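Local coordinates for penicillin-binding protein (PDB 3TG9) that probably binds beta-lactams and may act on peptidoglycan-related peptides, as a member of the serine beta-lactamase family, at residues 96-101 against 261-266; 61-66 against 256-261; 78-83 against 161-166; 57-62 against 238-243; 284-289 against 322-327. All coordinates share one frame; numbering follows the deposited sequence.

In the fold
From the N terminus, the first segment in any of the contacts lies on helix 58-70, which starts two loops. Contact 4 closes one onto helix 234-245, and contact 2, sharing T61 and A62, closes the other onto helix 252-258. Contact 3 falls within both spans and joins the loop at 78-83 to helix 155-168, which also packs on helix 58-70. Contact 1 runs from the end of helix 93-98 to strand 263-266, crossing contacts 2, 3 and 4 along the chain. After these have closed, contact 5 lays the C-terminal helix 320-330 on strand 284-293 of the large antiparallel sheet. The helical region is thus tied to one edge of the sheet by contact 1.

Contact 1. Residues 96-101 against 261-266; sequences LLTHTS and PHVHCE
T98 is turned with OG1 between its backbone N and carbonyl carbon (chi1 56°), which leaves CB and CG2 to meet the strand. V263 answers with CG1 anti to its own N (chi1 -176°), so that the other methyl, CG2, is the one that faces the helix end. The closest approach is V263 CG2 to T98 CB at 3.5 Å, and the same methyl continues to T100, lying 4.0 Å from T100 CG2. On the other flank, T98 CG2 reaches H262 CB at 3.8 Å, the two side chains crossing at about a right angle. H99 is the first residue to leave helical angles; its positive phi makes a Schellman motif, and this turn sets T98 and T100 on the strand side. The hydroxyls have partners on their own side. T98 OG1 bonds back to H94 O, while T100 OG1 lies 2.9 Å from T98 OG1, with H95 O as a weak alternative acceptor. V263 also touches F150, and H262 stacks on Y273. With the threonine oxygens engaged by their own helix end and methyl groups presented to the strand, the cohesion across this contact is apolar, through van der Waals contact.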
# COMPACT_ATOMS: atom_id res chain seq x y z
N LEU B 96 20.42 0.20 -25.95
CA LEU B 96 19.42 0.15 -24.90
C LEU B 96 18.06 -0.29 -25.44
O LEU B 96 17.38 -1.12 -24.84
CB LEU B 96 19.31 1.52 -24.22
CG LEU B 96 20.63 2.01 -23.61
CD1 LEU B 96 20.64 3.51 -23.37
CD2 LEU B 96 20.94 1.26 -22.33
N LEU B 97 17.68 0.26 -26.60
CA LEU B 97 16.38 0.01 -27.22
C LEU B 97 16.17 -1.45 -27.62
O LEU B 97 15.03 -1.92 -27.72
CB LEU B 97 16.20 0.89 -28.46
CG LEU B 97 15.89 2.36 -28.25
CD1 LEU B 97 16.19 3.15 -29.51
CD2 LEU B 97 14.44 2.54 -27.83
N THR B 98 17.27 -2.14 -27.89
CA THR B 98 17.20 -3.52 -28.37
C THR B 98 17.75 -4.51 -27.35
O THR B 98 17.83 -5.70 -27.64
CB THR B 98 17.98 -3.68 -29.69
OG1 THR B 98 19.34 -3.26 -29.50
CG2 THR B 98 17.35 -2.85 -30.80
N HIS B 99 18.11 -4.03 -26.17
CA HIS B 99 18.61 -4.91 -25.11
C HIS B 99 19.93 -5.54 -25.49
O HIS B 99 20.15 -6.72 -25.23
CB HIS B 99 17.61 -6.02 -24.81
CG HIS B 99 16.31 -5.54 -24.24
ND1 HIS B 99 16.19 -5.05 -22.96
CD2 HIS B 99 15.07 -5.49 -24.78
CE1 HIS B 99 14.94 -4.72 -22.73
NE2 HIS B 99 14.23 -4.97 -23.82
N THR B 100 20.81 -4.76 -26.11
CA THR B 100 22.13 -5.27 -26.47
C THR B 100 23.24 -4.42 -25.87
O THR B 100 24.39 -4.50 -26.28
CB THR B 100 22.30 -5.33 -28.01
OG1 THR B 100 22.01 -4.04 -28.57
CG2 THR B 100 21.36 -6.36 -28.62
N SER B 101 22.88 -3.61 -24.87
CA SER B 101 23.79 -2.62 -24.28
C SER B 101 24.87 -3.21 -23.38
O SER B 101 25.93 -2.61 -23.20
CB SER B 101 23.00 -1.59 -23.48
OG SER B 101 22.60 -2.14 -22.23
N PRO B 261 12.84 -5.66 -37.10
CA PRO B 261 13.47 -6.73 -36.33
C PRO B 261 14.97 -6.54 -36.30
O PRO B 261 15.68 -7.15 -37.12
CB PRO B 261 13.11 -8.00 -37.12
CG PRO B 261 12.01 -7.60 -38.04
CD PRO B 261 12.24 -6.15 -38.35
N HIS B 262 15.45 -5.71 -35.38
CA HIS B 262 16.87 -5.41 -35.25
C HIS B 262 17.64 -6.57 -34.65
O HIS B 262 18.79 -6.81 -34.99
CB HIS B 262 17.09 -4.19 -34.35
CG HIS B 262 16.51 -2.92 -34.90
ND1 HIS B 262 15.36 -2.36 -34.42
CD2 HIS B 262 16.94 -2.11 -35.90
CE1 HIS B 262 15.09 -1.25 -35.10
NE2 HIS B 262 16.04 -1.09 -36.01
N VAL B 263 17.00 -7.29 -33.74
CA VAL B 263 17.66 -8.40 -33.06
C VAL B 263 16.86 -9.66 -33.30
O VAL B 263 15.62 -9.62 -33.32
CB VAL B 263 17.75 -8.17 -31.53
CG1 VAL B 263 18.52 -9.30 -30.86
CG2 VAL B 263 18.39 -6.83 -31.23
N HIS B 264 17.55 -10.77 -33.51
CA HIS B 264 16.92 -12.07 -33.49
C HIS B 264 17.24 -12.72 -32.16
O HIS B 264 18.42 -12.88 -31.83
CB HIS B 264 17.43 -12.93 -34.64
CG HIS B 264 16.78 -14.28 -34.72
ND1 HIS B 264 17.25 -15.29 -35.53
CD2 HIS B 264 15.70 -14.79 -34.07
CE1 HIS B 264 16.48 -16.36 -35.39
NE2 HIS B 264 15.54 -16.08 -34.51
N CYS B 265 16.22 -13.07 -31.39
CA CYS B 265 16.44 -13.65 -30.06
C CYS B 265 16.53 -15.17 -30.09
O CYS B 265 17.49 -15.75 -29.59
CB CYS B 265 15.32 -13.22 -29.11
SG CYS B 265 14.87 -11.52 -29.33
N GLU B 266 15.51 -15.80 -30.67
CA GLU B 266 15.51 -17.24 -30.88
C GLU B 266 14.32 -17.64 -31.72
O GLU B 266 13.23 -17.09 -31.57
CB GLU B 266 15.46 -17.98 -29.54
CG GLU B 266 14.08 -18.01 -28.90
CD GLU B 266 13.92 -19.15 -27.90
OE1 GLU B 266 12.79 -19.38 -27.42
OE2 GLU B 266 14.94 -19.83 -27.59

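Contact 2. Residues 61-66 against 256-261; sequences TAIAIC and QKLLTP
L258 points toward helix 58-70, and its CD1 methyl lands among A62, I63 and C66. The leucine has CG anti to its N (chi1 172°), which turns the branch onto the other helix. I63 crosses it obliquely, with CG1 3.9 Å from L258 CD1. From the next turn C66 comes up with SG at 4.0 Å from that same CD1, and SG also lies 4.2 Å from L258 CB, so the sulfur runs alongside the base of the leucine. A62 forms the floor: its carbonyl carbon C is 4.1 Å from L258 CD1, slightly nearer than its own methyl. The second branch, L258 CD2, meets L59 CD1, one turn before I63. L59, A62, I63 and C66 make the four-residue hollow that a knob enters in knobs-into-holes packing, and L258 is that knob. Its helix ends at once; T260 OG1 donates to Q256 O at 2.8 Å, tilted 30° from the carbonyl plane, and ties the exit to the last turn. All four touching residues are buried, and carbon and sulfur do the meeting, so this interface rests on dispersion and on the exclusion of water.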
# COMPACT_ATOMS: atom_id res chain seq x y z
N THR B 61 8.15 3.85 -23.87
CA THR B 61 9.48 4.41 -23.70
C THR B 61 10.18 4.48 -25.06
O THR B 61 10.81 5.48 -25.39
CB THR B 61 10.32 3.58 -22.72
OG1 THR B 61 9.62 3.46 -21.48
CG2 THR B 61 11.67 4.24 -22.48
N ALA B 62 10.05 3.42 -25.85
CA ALA B 62 10.67 3.38 -27.17
C ALA B 62 10.04 4.41 -28.08
O ALA B 62 10.73 5.10 -28.82
CB ALA B 62 10.56 2.00 -27.77
N ILE B 63 8.71 4.51 -28.03
CA ILE B 63 8.00 5.50 -28.84
C ILE B 63 8.51 6.90 -28.50
O ILE B 63 8.78 7.71 -29.39
CB ILE B 63 6.48 5.43 -28.58
CG1 ILE B 63 5.93 4.07 -29.01
CG2 ILE B 63 5.75 6.56 -29.31
CD1 ILE B 63 4.41 3.95 -28.84
N ALA B 64 8.63 7.19 -27.21
CA ALA B 64 9.08 8.50 -26.76
C ALA B 64 10.49 8.80 -27.27
O ALA B 64 10.77 9.90 -27.74
CB ALA B 64 9.04 8.59 -25.24
N ILE B 65 11.37 7.81 -27.17
CA ILE B 65 12.76 7.97 -27.59
C ILE B 65 12.85 8.21 -29.09
O ILE B 65 13.67 9.00 -29.56
CB ILE B 65 13.60 6.75 -27.22
CG1 ILE B 65 13.97 6.78 -25.74
CG2 ILE B 65 14.87 6.70 -28.08
CD1 ILE B 65 14.94 7.89 -25.38
N CYS B 66 11.99 7.53 -29.84
CA CYS B 66 11.94 7.71 -31.29
C CYS B 66 11.44 9.10 -31.64
O CYS B 66 11.92 9.71 -32.60
CB CYS B 66 11.07 6.64 -31.93
SG CYS B 66 11.80 5.00 -31.84
N GLN B 256 8.36 2.70 -38.73
CA GLN B 256 8.91 1.50 -39.36
C GLN B 256 10.25 1.10 -38.76
O GLN B 256 10.54 -0.08 -38.61
CB GLN B 256 9.05 1.74 -40.86
CG GLN B 256 9.18 0.49 -41.73
CD GLN B 256 8.73 0.75 -43.16
OE1 GLN B 256 7.92 1.64 -43.42
NE2 GLN B 256 9.26 -0.03 -44.11
N LYS B 257 11.07 2.09 -38.41
CA LYS B 257 12.34 1.82 -37.75
C LYS B 257 12.12 1.15 -36.39
O LYS B 257 12.88 0.26 -35.99
CB LYS B 257 13.17 3.10 -37.58
CG LYS B 257 13.55 3.79 -38.89
CD LYS B 257 14.81 4.65 -38.74
CE LYS B 257 16.01 3.79 -38.34
NZ LYS B 257 17.28 4.58 -38.19
N LEU B 258 11.08 1.58 -35.68
CA LEU B 258 10.76 1.04 -34.36
C LEU B 258 10.28 -0.40 -34.50
O LEU B 258 10.53 -1.23 -33.64
CB LEU B 258 9.70 1.90 -33.66
CG LEU B 258 9.04 1.46 -32.33
CD1 LEU B 258 8.51 2.68 -31.52
CD2 LEU B 258 7.93 0.46 -32.57
N LEU B 259 9.60 -0.68 -35.61
CA LEU B 259 9.03 -2.01 -35.85
C LEU B 259 9.97 -2.94 -36.62
O LEU B 259 9.55 -4.00 -37.08
CB LEU B 259 7.70 -1.88 -36.61
CG LEU B 259 6.61 -1.03 -35.96
CD1 LEU B 259 5.54 -0.64 -36.97
CD2 LEU B 259 5.99 -1.77 -34.77
N THR B 260 11.22 -2.53 -36.77
CA THR B 260 12.19 -3.34 -37.51
C THR B 260 12.81 -4.41 -36.62
O THR B 260 13.24 -4.11 -35.52
CB THR B 260 13.32 -2.48 -38.09
OG1 THR B 260 12.80 -1.64 -39.12
CG2 THR B 260 14.41 -3.35 -38.68
N PRO B 261 12.84 -5.66 -37.10
CA PRO B 261 13.47 -6.73 -36.33
C PRO B 261 14.97 -6.54 -36.30
O PRO B 261 15.68 -7.15 -37.12
CB PRO B 261 13.11 -8.00 -37.12
CG PRO B 261 12.01 -7.60 -38.04
CD PRO B 261 12.24 -6.15 -38.35

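Contact 3. Residues 78-83 against 161-166; sequences TPLSDW and GLVVES
One hydrogen bond joins the loop to the helix: S166 OG donates to W83 O, 3.1 Å away. The donor comes in off the C=O direction, at a C=O...donor angle of 140°, and is tilted 19° from the carbonyl plane. S166 can reach because OG stands anti to its backbone N (chi1 -169°), thrown outward from helix 155-168.

The aromatic contact is built on the same pair. S166 OG lies in plane at the edge of the W83 ring, 3.8 Å from CE3, and S166 O approaches the ring obliquely, 3.7 Å from CZ3. The indole therefore flanks the helix backbone at this residue, and T78 CG2 meets another part of the ring edge.

Apolar packing makes the third element, one turn earlier along the helix. L80 CD1 sits 3.6 Å from V163 CG2, the two side chains crossing at a slant. L80 passes on to L96 of helix 93-98 and L159 of helix 155-168, while V163 also touches I93 and I65. Loop, helix 93-98 and helix 58-70 thus converge on the valine.

The arrangement belongs to the helical region of the serine beta-lactamase and penicillin-binding protein fold. Helix 155-168 begins just after Y152 and N154, whose pairing with K58 resembles the (S/Y)xN element of these enzymes; W83 packs on its later part, while L80 reaches L159 and V163.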
# COMPACT_ATOMS: atom_id res chain seq x y z
N THR B 78 23.62 8.12 -30.88
CA THR B 78 24.05 8.96 -29.78
C THR B 78 24.53 8.09 -28.63
O THR B 78 23.85 7.15 -28.24
CB THR B 78 22.89 9.85 -29.30
OG1 THR B 78 22.30 10.51 -30.43
CG2 THR B 78 23.38 10.88 -28.29
N PRO B 79 25.72 8.39 -28.10
CA PRO B 79 26.26 7.67 -26.94
C PRO B 79 25.54 8.07 -25.67
O PRO B 79 25.11 9.22 -25.54
CB PRO B 79 27.72 8.13 -26.88
CG PRO B 79 28.01 8.73 -28.22
CD PRO B 79 26.71 9.33 -28.66
N LEU B 80 25.40 7.13 -24.74
CA LEU B 80 24.72 7.39 -23.48
C LEU B 80 25.47 8.43 -22.65
O LEU B 80 24.87 9.16 -21.85
CB LEU B 80 24.56 6.09 -22.70
CG LEU B 80 23.58 6.07 -21.54
CD1 LEU B 80 22.20 6.49 -22.00
CD2 LEU B 80 23.53 4.69 -20.93
N SER B 81 26.78 8.51 -22.83
CA SER B 81 27.61 9.50 -22.16
C SER B 81 27.19 10.92 -22.52
O SER B 81 27.33 11.84 -21.73
CB SER B 81 29.07 9.29 -22.54
OG SER B 81 29.22 9.33 -23.95
N ASP B 82 26.67 11.09 -23.74
CA ASP B 82 26.24 12.40 -24.20
C ASP B 82 25.20 13.05 -23.30
O ASP B 82 25.18 14.28 -23.15
CB ASP B 82 25.70 12.32 -25.63
CG ASP B 82 26.76 12.62 -26.67
OD1 ASP B 82 27.95 12.33 -26.42
OD2 ASP B 82 26.39 13.14 -27.75
N TRP B 83 24.32 12.24 -22.70
CA TRP B 83 23.16 12.78 -21.99
C TRP B 83 23.08 12.44 -20.50
O TRP B 83 22.41 13.13 -19.74
CB TRP B 83 21.87 12.36 -22.69
CG TRP B 83 21.68 13.00 -24.02
CD1 TRP B 83 22.03 12.48 -25.24
CD2 TRP B 83 21.10 14.28 -24.28
NE1 TRP B 83 21.69 13.36 -26.24
CE2 TRP B 83 21.12 14.47 -25.68
CE3 TRP B 83 20.56 15.28 -23.47
CZ2 TRP B 83 20.62 15.63 -26.29
CZ3 TRP B 83 20.06 16.43 -24.08
CH2 TRP B 83 20.10 16.59 -25.47
N GLY B 161 14.74 6.14 -20.01
CA GLY B 161 13.85 7.09 -19.37
C GLY B 161 14.58 8.33 -18.91
O GLY B 161 14.10 9.46 -19.07
N LEU B 162 15.77 8.13 -18.35
CA LEU B 162 16.62 9.24 -17.93
C LEU B 162 17.07 10.09 -19.12
O LEU B 162 17.25 11.29 -18.99
CB LEU B 162 17.82 8.71 -17.14
CG LEU B 162 17.38 8.20 -15.76
CD1 LEU B 162 18.51 7.52 -15.01
CD2 LEU B 162 16.81 9.36 -14.95
N VAL B 163 17.23 9.46 -20.28
CA VAL B 163 17.57 10.21 -21.48
C VAL B 163 16.39 11.06 -21.91
O VAL B 163 16.55 12.24 -22.24
CB VAL B 163 18.02 9.28 -22.62
CG1 VAL B 163 18.12 10.07 -23.92
CG2 VAL B 163 19.35 8.62 -22.27
N VAL B 164 15.19 10.48 -21.89
CA VAL B 164 14.00 11.23 -22.26
C VAL B 164 13.85 12.47 -21.39
O VAL B 164 13.48 13.54 -21.88
CB VAL B 164 12.73 10.37 -22.15
CG1 VAL B 164 11.48 11.25 -22.22
CG2 VAL B 164 12.70 9.31 -23.25
N GLU B 165 14.13 12.32 -20.10
CA GLU B 165 14.01 13.42 -19.16
C GLU B 165 15.07 14.47 -19.43
O GLU B 165 14.79 15.67 -19.45
CB GLU B 165 14.14 12.91 -17.71
CG GLU B 165 12.96 12.08 -17.24
CD GLU B 165 13.05 11.69 -15.77
OE1 GLU B 165 14.16 11.71 -15.20
OE2 GLU B 165 12.00 11.35 -15.20
N SER B 166 16.30 14.00 -19.62
CA SER B 166 17.45 14.87 -19.82
C SER B 166 17.34 15.67 -21.10
O SER B 166 17.76 16.83 -21.17
CB SER B 166 18.74 14.04 -19.82
OG SER B 166 19.88 14.87 -19.75

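Contact 4. Residues 57-62 against 238-243; sequences CKLFTA and MKLWLA
Aliphatic packing forms the centre, where L59 CD2 meets L240 CD2 at 3.9 Å. These two leucines slide past each other in opposite directions, each with CG anti to its backbone N (chi1 176° in both); the axes of segments 58-62 and 238-243 approach to 12.5 Å and run at 30° to one another.

Aromatic contacts flank the pair. On one flank L240 CD1 presses on the F60 ring, 3.3 Å from CE1 and 3.5 Å from CD1, in an oblique approach; 3.3 Å is short for two carbons, and the packing is tight there. The phenyl also has C57 CA 3.9 Å above one face, over its centre, so the residue just before the helix backs it. On the other flank the same CD2 of L59 lies over one face of the W241 indole, 4.1 Å from CH2.

Polar groups stay out of the interface proper. W241 NE1 is bonded to S300 OG, which fixes the indole against the sheet, and K58 NZ turns away to Y152, N154 and D227 O, near the serine of a probable SxxK motif.

Around the contact, helix 172-182 lies against F60 and L240 through V176 and V180, with F181 meeting F60 nearly perpendicular. Helices 58-70 and 234-245 lie side by side against the sheet, W241 touching I309 of strand 308-314 and L59 touching V289 of strand 284-293.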
# COMPACT_ATOMS: atom_id res chain seq x y z
N CYS B 57 4.77 -1.46 -21.06
CA CYS B 57 4.94 -0.04 -21.38
C CYS B 57 6.37 0.36 -21.76
O CYS B 57 6.66 1.55 -21.94
CB CYS B 57 4.43 0.85 -20.23
SG CYS B 57 5.35 0.66 -18.71
N LYS B 58 7.26 -0.62 -21.86
CA LYS B 58 8.57 -0.38 -22.46
C LYS B 58 8.40 0.16 -23.88
O LYS B 58 9.24 0.91 -24.37
CB LYS B 58 9.41 -1.66 -22.51
CG LYS B 58 10.07 -2.02 -21.19
CD LYS B 58 11.18 -3.05 -21.39
CE LYS B 58 11.97 -3.23 -20.10
NZ LYS B 58 11.16 -3.90 -19.06
N LEU B 59 7.30 -0.22 -24.52
CA LEU B 59 6.94 0.28 -25.85
C LEU B 59 6.75 1.80 -25.87
O LEU B 59 7.15 2.47 -26.83
CB LEU B 59 5.67 -0.40 -26.37
CG LEU B 59 5.11 0.11 -27.71
CD1 LEU B 59 6.17 0.06 -28.81
CD2 LEU B 59 3.91 -0.71 -28.11
N PHE B 60 6.12 2.34 -24.82
CA PHE B 60 5.88 3.78 -24.72
C PHE B 60 7.21 4.49 -24.56
O PHE B 60 7.39 5.61 -25.03
CB PHE B 60 4.99 4.15 -23.51
CG PHE B 60 3.74 3.30 -23.37
CD1 PHE B 60 3.29 2.49 -24.41
CD2 PHE B 60 3.00 3.34 -22.19
CE1 PHE B 60 2.14 1.72 -24.26
CE2 PHE B 60 1.85 2.58 -22.04
CZ PHE B 60 1.43 1.76 -23.08
N THR B 61 8.15 3.85 -23.87
CA THR B 61 9.48 4.41 -23.70
C THR B 61 10.18 4.48 -25.06
O THR B 61 10.81 5.48 -25.39
CB THR B 61 10.32 3.58 -22.72
OG1 THR B 61 9.62 3.46 -21.48
CG2 THR B 61 11.67 4.24 -22.48
N ALA B 62 10.05 3.42 -25.85
CA ALA B 62 10.67 3.38 -27.17
C ALA B 62 10.04 4.41 -28.08
O ALA B 62 10.73 5.10 -28.82
CB ALA B 62 10.56 2.00 -27.77
N MET B 238 -5.78 -0.51 -27.11
CA MET B 238 -6.22 -0.60 -28.50
C MET B 238 -5.93 0.71 -29.22
O MET B 238 -5.37 0.72 -30.31
CB MET B 238 -7.72 -0.90 -28.56
CG MET B 238 -8.26 -1.02 -29.98
SD MET B 238 -10.03 -0.74 -30.04
CE MET B 238 -10.08 1.05 -30.14
N LYS B 239 -6.30 1.83 -28.62
CA LYS B 239 -6.05 3.13 -29.24
C LYS B 239 -4.56 3.38 -29.44
O LYS B 239 -4.17 4.12 -30.33
CB LYS B 239 -6.63 4.27 -28.39
CG LYS B 239 -8.15 4.31 -28.33
CD LYS B 239 -8.63 5.55 -27.58
CE LYS B 239 -10.09 5.44 -27.17
NZ LYS B 239 -10.93 4.82 -28.24
N LEU B 240 -3.73 2.80 -28.58
CA LEU B 240 -2.29 3.03 -28.69
C LEU B 240 -1.71 2.35 -29.94
O LEU B 240 -0.89 2.93 -30.65
CB LEU B 240 -1.54 2.59 -27.43
CG LEU B 240 -0.03 2.77 -27.68
CD1 LEU B 240 0.69 3.50 -26.60
CD2 LEU B 240 0.64 1.44 -28.03
N TRP B 241 -2.14 1.12 -30.20
CA TRP B 241 -1.72 0.40 -31.40
C TRP B 241 -2.21 1.14 -32.65
O TRP B 241 -1.45 1.35 -33.60
CB TRP B 241 -2.30 -1.02 -31.39
CG TRP B 241 -1.59 -2.00 -30.50
CD1 TRP B 241 -2.10 -2.63 -29.40
CD2 TRP B 241 -0.24 -2.47 -30.64
NE1 TRP B 241 -1.16 -3.47 -28.84
CE2 TRP B 241 -0.01 -3.39 -29.58
CE3 TRP B 241 0.79 -2.20 -31.54
CZ2 TRP B 241 1.21 -4.05 -29.42
CZ3 TRP B 241 2.00 -2.86 -31.38
CH2 TRP B 241 2.20 -3.77 -30.33
N LEU B 242 -3.49 1.51 -32.65
CA LEU B 242 -4.08 2.25 -33.75
C LEU B 242 -3.28 3.50 -34.09
O LEU B 242 -2.85 3.67 -35.23
CB LEU B 242 -5.53 2.61 -33.43
CG LEU B 242 -6.45 1.39 -33.35
CD1 LEU B 242 -7.87 1.80 -32.98
CD2 LEU B 242 -6.44 0.62 -34.66
N ALA B 243 -3.07 4.37 -33.11
CA ALA B 243 -2.28 5.58 -33.32
C ALA B 243 -0.87 5.28 -33.83
O ALA B 243 -0.34 6.02 -34.66
CB ALA B 243 -2.22 6.40 -32.03

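Contact 5. Residues 284-289 against 322-327; sequences ISKYHV and DVMAAI
Strand 284-289 and helix 322-327 stand well apart, 10.9 Å between the CA atoms of H288 and M324, and a classic beta bulge at S285 and K286, opposite K278, falls at the contact itself. Long side chains bridge the gap. K286 leaves with CG between its N and carbonyl carbon (chi1 72°) and then runs extended to the ammonium, while M324 bends at both chi2 and chi3, and the two meet tip to tip.

The modelled separation of K286 NZ and M324 CE, 2.9 Å, is too short for an amine and a methyl, so the exact placing of the methionine end is doubtful. The two chain ends clearly meet; the 4.4 Å from H288 CB to M324 CE shares the doubt about CE. Within the strand, K286 CE lies 3.9 Å above one face of the H288 ring, offset toward the rim.

The charge is met elsewhere. K286 NZ forms a salt bridge with OE1 of E328, one turn along the helix from M324, so the lysine reaches the helix for its ionic partner, with the methionine end beside it; in this buried setting the carboxylate would probably stabilise its positive charge.

In the fold, helix 320-330 lies on the face of the antiparallel sheet. M324 touches H299 of strand 296-303, neighbour to strand 284-293, and V323, A326 and I327 pack against I10 of helix 7-13.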
# COMPACT_ATOMS: atom_id res chain seq x y z
N ILE B 284 6.03 -11.40 -41.05
CA ILE B 284 5.73 -10.97 -39.69
C ILE B 284 4.27 -11.20 -39.34
O ILE B 284 3.38 -10.62 -39.96
CB ILE B 284 6.10 -9.49 -39.47
CG1 ILE B 284 7.62 -9.32 -39.47
CG2 ILE B 284 5.51 -8.99 -38.16
CD1 ILE B 284 8.09 -7.89 -39.61
N SER B 285 4.02 -12.04 -38.35
CA SER B 285 2.65 -12.36 -37.96
C SER B 285 2.10 -11.42 -36.88
O SER B 285 0.90 -11.15 -36.83
CB SER B 285 2.56 -13.81 -37.50
OG SER B 285 3.60 -14.11 -36.60
N LYS B 286 2.98 -10.91 -36.02
CA LYS B 286 2.52 -9.95 -35.01
C LYS B 286 3.61 -9.12 -34.37
O LYS B 286 4.77 -9.53 -34.29
CB LYS B 286 1.68 -10.63 -33.92
CG LYS B 286 2.45 -11.51 -32.95
CD LYS B 286 1.60 -11.81 -31.72
CE LYS B 286 2.09 -13.05 -31.01
NZ LYS B 286 1.26 -13.41 -29.82
N TYR B 287 3.22 -7.93 -33.96
CA TYR B 287 4.03 -7.13 -33.07
C TYR B 287 3.35 -7.24 -31.71
O TYR B 287 2.12 -7.15 -31.62
CB TYR B 287 4.05 -5.68 -33.53
CG TYR B 287 4.52 -5.52 -34.95
CD1 TYR B 287 5.87 -5.53 -35.27
CD2 TYR B 287 3.60 -5.35 -35.99
CE1 TYR B 287 6.30 -5.37 -36.57
CE2 TYR B 287 4.02 -5.20 -37.29
CZ TYR B 287 5.37 -5.21 -37.58
OH TYR B 287 5.80 -5.06 -38.88
N HIS B 288 4.11 -7.48 -30.66
CA HIS B 288 3.47 -7.66 -29.37
C HIS B 288 4.31 -7.22 -28.19
O HIS B 288 5.54 -7.18 -28.25
CB HIS B 288 2.99 -9.11 -29.20
CG HIS B 288 4.09 -10.12 -29.06
ND1 HIS B 288 4.92 -10.46 -30.11
CD2 HIS B 288 4.47 -10.88 -28.01
CE1 HIS B 288 5.78 -11.38 -29.71
NE2 HIS B 288 5.53 -11.65 -28.44
N VAL B 289 3.62 -6.87 -27.11
CA VAL B 289 4.28 -6.60 -25.84
C VAL B 289 3.63 -7.45 -24.77
O VAL B 289 2.53 -7.96 -24.96
CB VAL B 289 4.20 -5.11 -25.44
CG1 VAL B 289 5.03 -4.26 -26.37
CG2 VAL B 289 2.75 -4.64 -25.39
N ASP B 322 -2.49 -17.49 -22.00
CA ASP B 322 -3.43 -18.53 -22.40
C ASP B 322 -4.70 -17.93 -22.98
O ASP B 322 -5.28 -18.47 -23.91
CB ASP B 322 -3.77 -19.43 -21.22
CG ASP B 322 -2.54 -20.03 -20.58
OD1 ASP B 322 -1.87 -20.86 -21.24
OD2 ASP B 322 -2.23 -19.66 -19.43
N VAL B 323 -5.12 -16.79 -22.43
CA VAL B 323 -6.30 -16.10 -22.95
C VAL B 323 -5.95 -15.44 -24.28
O VAL B 323 -6.77 -15.41 -25.20
CB VAL B 323 -6.86 -15.08 -21.94
CG1 VAL B 323 -7.87 -14.13 -22.60
CG2 VAL B 323 -7.49 -15.80 -20.77
N MET B 324 -4.72 -14.95 -24.39
CA MET B 324 -4.26 -14.34 -25.63
C MET B 324 -4.20 -15.35 -26.78
O MET B 324 -4.63 -15.06 -27.90
CB MET B 324 -2.91 -13.67 -25.45
CG MET B 324 -2.10 -13.54 -26.75
SD MET B 324 -1.71 -11.83 -27.11
CE MET B 324 -0.01 -11.98 -27.62
N ALA B 325 -3.66 -16.54 -26.50
CA ALA B 325 -3.60 -17.61 -27.50
C ALA B 325 -5.01 -18.01 -27.95
O ALA B 325 -5.26 -18.17 -29.14
CB ALA B 325 -2.86 -18.81 -26.94
N ALA B 326 -5.93 -18.15 -26.99
CA ALA B 326 -7.31 -18.50 -27.29
C ALA B 326 -7.95 -17.50 -28.24
O ALA B 326 -8.77 -17.88 -29.08
CB ALA B 326 -8.13 -18.60 -26.02
N ILE B 327 -7.57 -16.24 -28.11
CA ILE B 327 -8.17 -15.17 -28.90
C ILE B 327 -7.55 -15.06 -30.29
O ILE B 327 -8.26 -14.85 -31.27
CB ILE B 327 -8.02 -13.79 -28.21
CG1 ILE B 327 -8.80 -13.75 -26.89
CG2 ILE B 327 -8.49 -12.69 -29.14
CD1 ILE B 327 -8.71 -12.40 -26.16